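ThiS/MoaD family protein (Amycolatopsis orientalis, PDB 4N6E) probably serves as a ubiquitin-like sulphur carrier, of the CysO type, that delivers sulphur to the thiosugar synthase BexX with which it forms a complex. Local coordinates at residues E22-D34 with G70-T82. Numbering follows the deposited sequence.
Sequences EAKGATVLEIIDD and GLEAEVKDGDTLT
The N-terminal turn of helix 28-38 rests on the loop leading into strand 80-88, and backbone groups of Val28 and Leu29 join the two. Leu29 N donates to Leu71 O at 3.0 Å, in the carbonyl plane, while Val28 N reaches Ala73 O in a weak, bent bond. Both amides belong to the helix's first turn and have no carbonyl four residues back in the helix to bond to; carbonyls of the loop serve instead. Ala26, just before the helix, accepts from Val75 N through its O. Thr27 is the N-cap: with OG1 set between its own backbone N and carbonyl carbon (chi1 61°), the hydroxyl accepts from Glu30 N at 3.1 Å, and Glu30 OE1 in return takes a weak bond from Thr27 N, completing a capping box. The same OE1 accepts from Ala26 N at 2.7 Å, nearly in line with its C-O bond. Were Thr27 an alanine, Glu30 N would probably lose its capping acceptor, and the methyl beside the Glu72 side chain would be gone. In the ubiquitin-like fold of the ThiS family, this helix packs across the mixed sheet, and its inner face is accordingly aliphatic. Val28 CG2 meets the small Ala73 CB at 3.9 Å. Ile31, branched at CB, fills two directions: Ile31 CG1 crosses the Val75 methyls, lying 3.9 Å from Val75 CG2, while Ile31 CG2 slides past Leu81 CD1 at 4.1 Å. Val3 of strand 3-6 touches both Ile31 and Val75. Leu29 CB packs on Leu71 CB at 4.1 Å.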
# COMPACT_ATOMS: atom_id res chain seq x y z
N GLU B 22 -12.25 -53.07 -2.83
CA GLU B 22 -12.73 -54.06 -3.78
C GLU B 22 -14.25 -54.07 -3.79
O GLU B 22 -14.89 -53.74 -2.79
CB GLU B 22 -12.20 -55.45 -3.41
CG GLU B 22 -10.70 -55.61 -3.57
CD GLU B 22 -10.27 -55.47 -5.02
OE1 GLU B 22 -10.19 -56.50 -5.72
OE2 GLU B 22 -10.03 -54.33 -5.45
N ALA B 23 -14.82 -54.46 -4.93
CA ALA B 23 -16.27 -54.50 -5.07
C ALA B 23 -16.75 -55.33 -6.27
O ALA B 23 -15.96 -55.76 -7.12
CB ALA B 23 -16.82 -53.08 -5.15
N LYS B 24 -18.06 -55.54 -6.30
CA LYS B 24 -18.73 -56.34 -7.32
C LYS B 24 -20.01 -55.63 -7.76
O LYS B 24 -20.77 -55.11 -6.92
CB LYS B 24 -19.07 -57.73 -6.78
CG LYS B 24 -17.87 -58.64 -6.58
CD LYS B 24 -18.21 -59.89 -5.79
CE LYS B 24 -16.96 -60.65 -5.35
NZ LYS B 24 -16.07 -61.01 -6.50
N GLY B 25 -20.25 -55.63 -9.07
CA GLY B 25 -21.42 -54.99 -9.65
C GLY B 25 -21.29 -54.79 -11.15
O GLY B 25 -20.20 -54.88 -11.71
N ALA B 26 -22.42 -54.52 -11.80
CA ALA B 26 -22.46 -54.38 -13.26
C ALA B 26 -22.68 -52.93 -13.70
O ALA B 26 -22.15 -52.53 -14.73
CB ALA B 26 -23.54 -55.28 -13.85
N THR B 27 -23.48 -52.18 -12.94
CA THR B 27 -23.63 -50.75 -13.16
C THR B 27 -22.75 -49.99 -12.17
O THR B 27 -22.17 -50.57 -11.26
CB THR B 27 -25.09 -50.28 -12.99
OG1 THR B 27 -25.53 -50.55 -11.66
CG2 THR B 27 -26.01 -50.95 -14.00
N VAL B 28 -22.65 -48.67 -12.36
CA VAL B 28 -21.94 -47.81 -11.42
C VAL B 28 -22.66 -47.85 -10.08
O VAL B 28 -22.01 -47.90 -9.04
CB VAL B 28 -21.88 -46.35 -11.92
CG1 VAL B 28 -21.48 -45.39 -10.80
CG2 VAL B 28 -20.91 -46.23 -13.08
N LEU B 29 -23.99 -47.83 -10.12
CA LEU B 29 -24.81 -47.73 -8.92
C LEU B 29 -24.75 -48.99 -8.06
O LEU B 29 -24.89 -48.93 -6.84
CB LEU B 29 -26.26 -47.43 -9.29
CG LEU B 29 -27.31 -47.42 -8.17
CD1 LEU B 29 -26.92 -46.45 -7.06
CD2 LEU B 29 -28.68 -47.06 -8.74
N GLU B 30 -24.55 -50.13 -8.71
CA GLU B 30 -24.34 -51.38 -7.98
C GLU B 30 -22.99 -51.33 -7.27
O GLU B 30 -22.89 -51.75 -6.12
CB GLU B 30 -24.43 -52.60 -8.92
CG GLU B 30 -25.85 -52.91 -9.38
CD GLU B 30 -25.96 -54.18 -10.21
OE1 GLU B 30 -24.98 -54.55 -10.90
OE2 GLU B 30 -27.03 -54.81 -10.16
N ILE B 31 -21.97 -50.80 -7.94
CA ILE B 31 -20.64 -50.67 -7.34
C ILE B 31 -20.65 -49.71 -6.15
O ILE B 31 -19.85 -49.84 -5.22
CB ILE B 31 -19.59 -50.16 -8.36
CG1 ILE B 31 -19.42 -51.16 -9.50
CG2 ILE B 31 -18.25 -49.89 -7.68
CD1 ILE B 31 -18.62 -52.40 -9.14
N ILE B 32 -21.56 -48.74 -6.17
CA ILE B 32 -21.67 -47.80 -5.07
C ILE B 32 -22.33 -48.53 -3.89
O ILE B 32 -21.71 -48.66 -2.84
CB ILE B 32 -22.40 -46.50 -5.51
CG1 ILE B 32 -21.43 -45.65 -6.34
CG2 ILE B 32 -22.90 -45.70 -4.32
CD1 ILE B 32 -22.06 -44.46 -7.05
N ASP B 33 -23.55 -49.02 -4.10
CA ASP B 33 -24.30 -49.80 -3.09
C ASP B 33 -23.45 -50.88 -2.40
O ASP B 33 -23.55 -51.07 -1.19
CB ASP B 33 -25.52 -50.46 -3.74
CG ASP B 33 -26.64 -49.47 -4.07
OD1 ASP B 33 -26.66 -48.36 -3.51
OD2 ASP B 33 -27.51 -49.80 -4.91
N ASP B 34 -22.61 -51.57 -3.17
CA ASP B 34 -21.73 -52.64 -2.67
C ASP B 34 -20.63 -52.10 -1.75
O ASP B 34 -20.16 -52.80 -0.85
CB ASP B 34 -21.10 -53.38 -3.86
CG ASP B 34 -20.35 -54.64 -3.45
OD1 ASP B 34 -20.95 -55.50 -2.77
OD2 ASP B 34 -19.15 -54.77 -3.82
N GLY B 70 -24.27 -42.45 -16.74
CA GLY B 70 -24.27 -41.97 -15.35
C GLY B 70 -24.21 -43.12 -14.35
O GLY B 70 -23.33 -43.97 -14.40
N LEU B 71 -25.18 -43.15 -13.45
CA LEU B 71 -25.33 -44.26 -12.50
C LEU B 71 -25.53 -45.61 -13.19
O LEU B 71 -25.15 -46.65 -12.64
CB LEU B 71 -26.50 -43.99 -11.56
CG LEU B 71 -26.32 -42.77 -10.67
CD1 LEU B 71 -27.68 -42.35 -10.12
CD2 LEU B 71 -25.33 -43.04 -9.55
N GLU B 72 -26.12 -45.60 -14.39
CA GLU B 72 -26.42 -46.84 -15.11
C GLU B 72 -25.31 -47.30 -16.05
O GLU B 72 -25.52 -48.24 -16.81
CB GLU B 72 -27.74 -46.72 -15.88
CG GLU B 72 -28.94 -46.26 -15.05
CD GLU B 72 -29.19 -47.12 -13.81
OE1 GLU B 72 -28.93 -48.35 -13.86
OE2 GLU B 72 -29.66 -46.57 -12.78
N ALA B 73 -24.13 -46.67 -16.00
CA ALA B 73 -23.03 -47.02 -16.91
C ALA B 73 -22.46 -48.40 -16.58
O ALA B 73 -22.37 -48.77 -15.41
CB ALA B 73 -21.93 -45.97 -16.85
N GLU B 74 -22.07 -49.14 -17.62
CA GLU B 74 -21.60 -50.53 -17.46
C GLU B 74 -20.24 -50.65 -16.77
O GLU B 74 -19.29 -49.92 -17.09
CB GLU B 74 -21.50 -51.22 -18.83
CG GLU B 74 -22.83 -51.48 -19.51
CD GLU B 74 -22.66 -52.10 -20.89
OE1 GLU B 74 -21.79 -52.99 -21.06
OE2 GLU B 74 -23.41 -51.70 -21.82
N VAL B 75 -20.15 -51.62 -15.86
CA VAL B 75 -18.92 -51.97 -15.15
C VAL B 75 -18.65 -53.45 -15.38
O VAL B 75 -19.46 -54.30 -15.01
CB VAL B 75 -19.04 -51.74 -13.62
CG1 VAL B 75 -17.68 -51.92 -12.95
CG2 VAL B 75 -19.62 -50.37 -13.31
N LYS B 76 -17.52 -53.76 -16.02
CA LYS B 76 -17.07 -55.15 -16.19
C LYS B 76 -16.21 -55.55 -14.99
O LYS B 76 -15.81 -54.70 -14.19
CB LYS B 76 -16.26 -55.29 -17.48
CG LYS B 76 -17.08 -55.13 -18.75
CD LYS B 76 -16.21 -55.25 -19.99
CE LYS B 76 -17.04 -55.34 -21.27
NZ LYS B 76 -16.20 -55.62 -22.47
N ASP B 77 -15.93 -56.84 -14.86
CA ASP B 77 -15.04 -57.33 -13.80
C ASP B 77 -13.59 -57.05 -14.18
O ASP B 77 -13.15 -57.46 -15.25
CB ASP B 77 -15.21 -58.83 -13.58
CG ASP B 77 -14.43 -59.32 -12.39
OD1 ASP B 77 -14.94 -59.20 -11.25
OD2 ASP B 77 -13.29 -59.81 -12.58
N GLY B 78 -12.85 -56.39 -13.29
CA GLY B 78 -11.48 -55.96 -13.58
C GLY B 78 -11.36 -54.48 -13.91
O GLY B 78 -10.25 -53.95 -14.04
N ASP B 79 -12.51 -53.81 -14.07
CA ASP B 79 -12.55 -52.36 -14.31
C ASP B 79 -12.07 -51.61 -13.07
O ASP B 79 -12.24 -52.08 -11.94
CB ASP B 79 -13.97 -51.90 -14.67
CG ASP B 79 -14.36 -52.20 -16.12
OD1 ASP B 79 -13.49 -52.54 -16.95
OD2 ASP B 79 -15.56 -52.08 -16.45
N THR B 80 -11.47 -50.44 -13.29
CA THR B 80 -11.13 -49.51 -12.21
C THR B 80 -12.13 -48.36 -12.19
O THR B 80 -12.44 -47.78 -13.24
CB THR B 80 -9.72 -48.92 -12.38
OG1 THR B 80 -8.75 -49.98 -12.34
CG2 THR B 80 -9.39 -47.92 -11.26
N LEU B 81 -12.63 -48.01 -11.01
CA LEU B 81 -13.61 -46.96 -10.85
C LEU B 81 -13.07 -45.84 -9.95
O LEU B 81 -12.84 -46.06 -8.75
CB LEU B 81 -14.92 -47.54 -10.30
CG LEU B 81 -16.15 -46.62 -10.31
CD1 LEU B 81 -17.38 -47.37 -10.79
CD2 LEU B 81 -16.42 -45.98 -8.96
N THR B 82 -12.85 -44.66 -10.53
CA THR B 82 -12.27 -43.53 -9.80
C THR B 82 -13.32 -42.51 -9.41
O THR B 82 -14.14 -42.13 -10.24
CB THR B 82 -11.22 -42.81 -10.63
OG1 THR B 82 -10.34 -43.76 -11.24
CG2 THR B 82 -10.41 -41.87 -9.75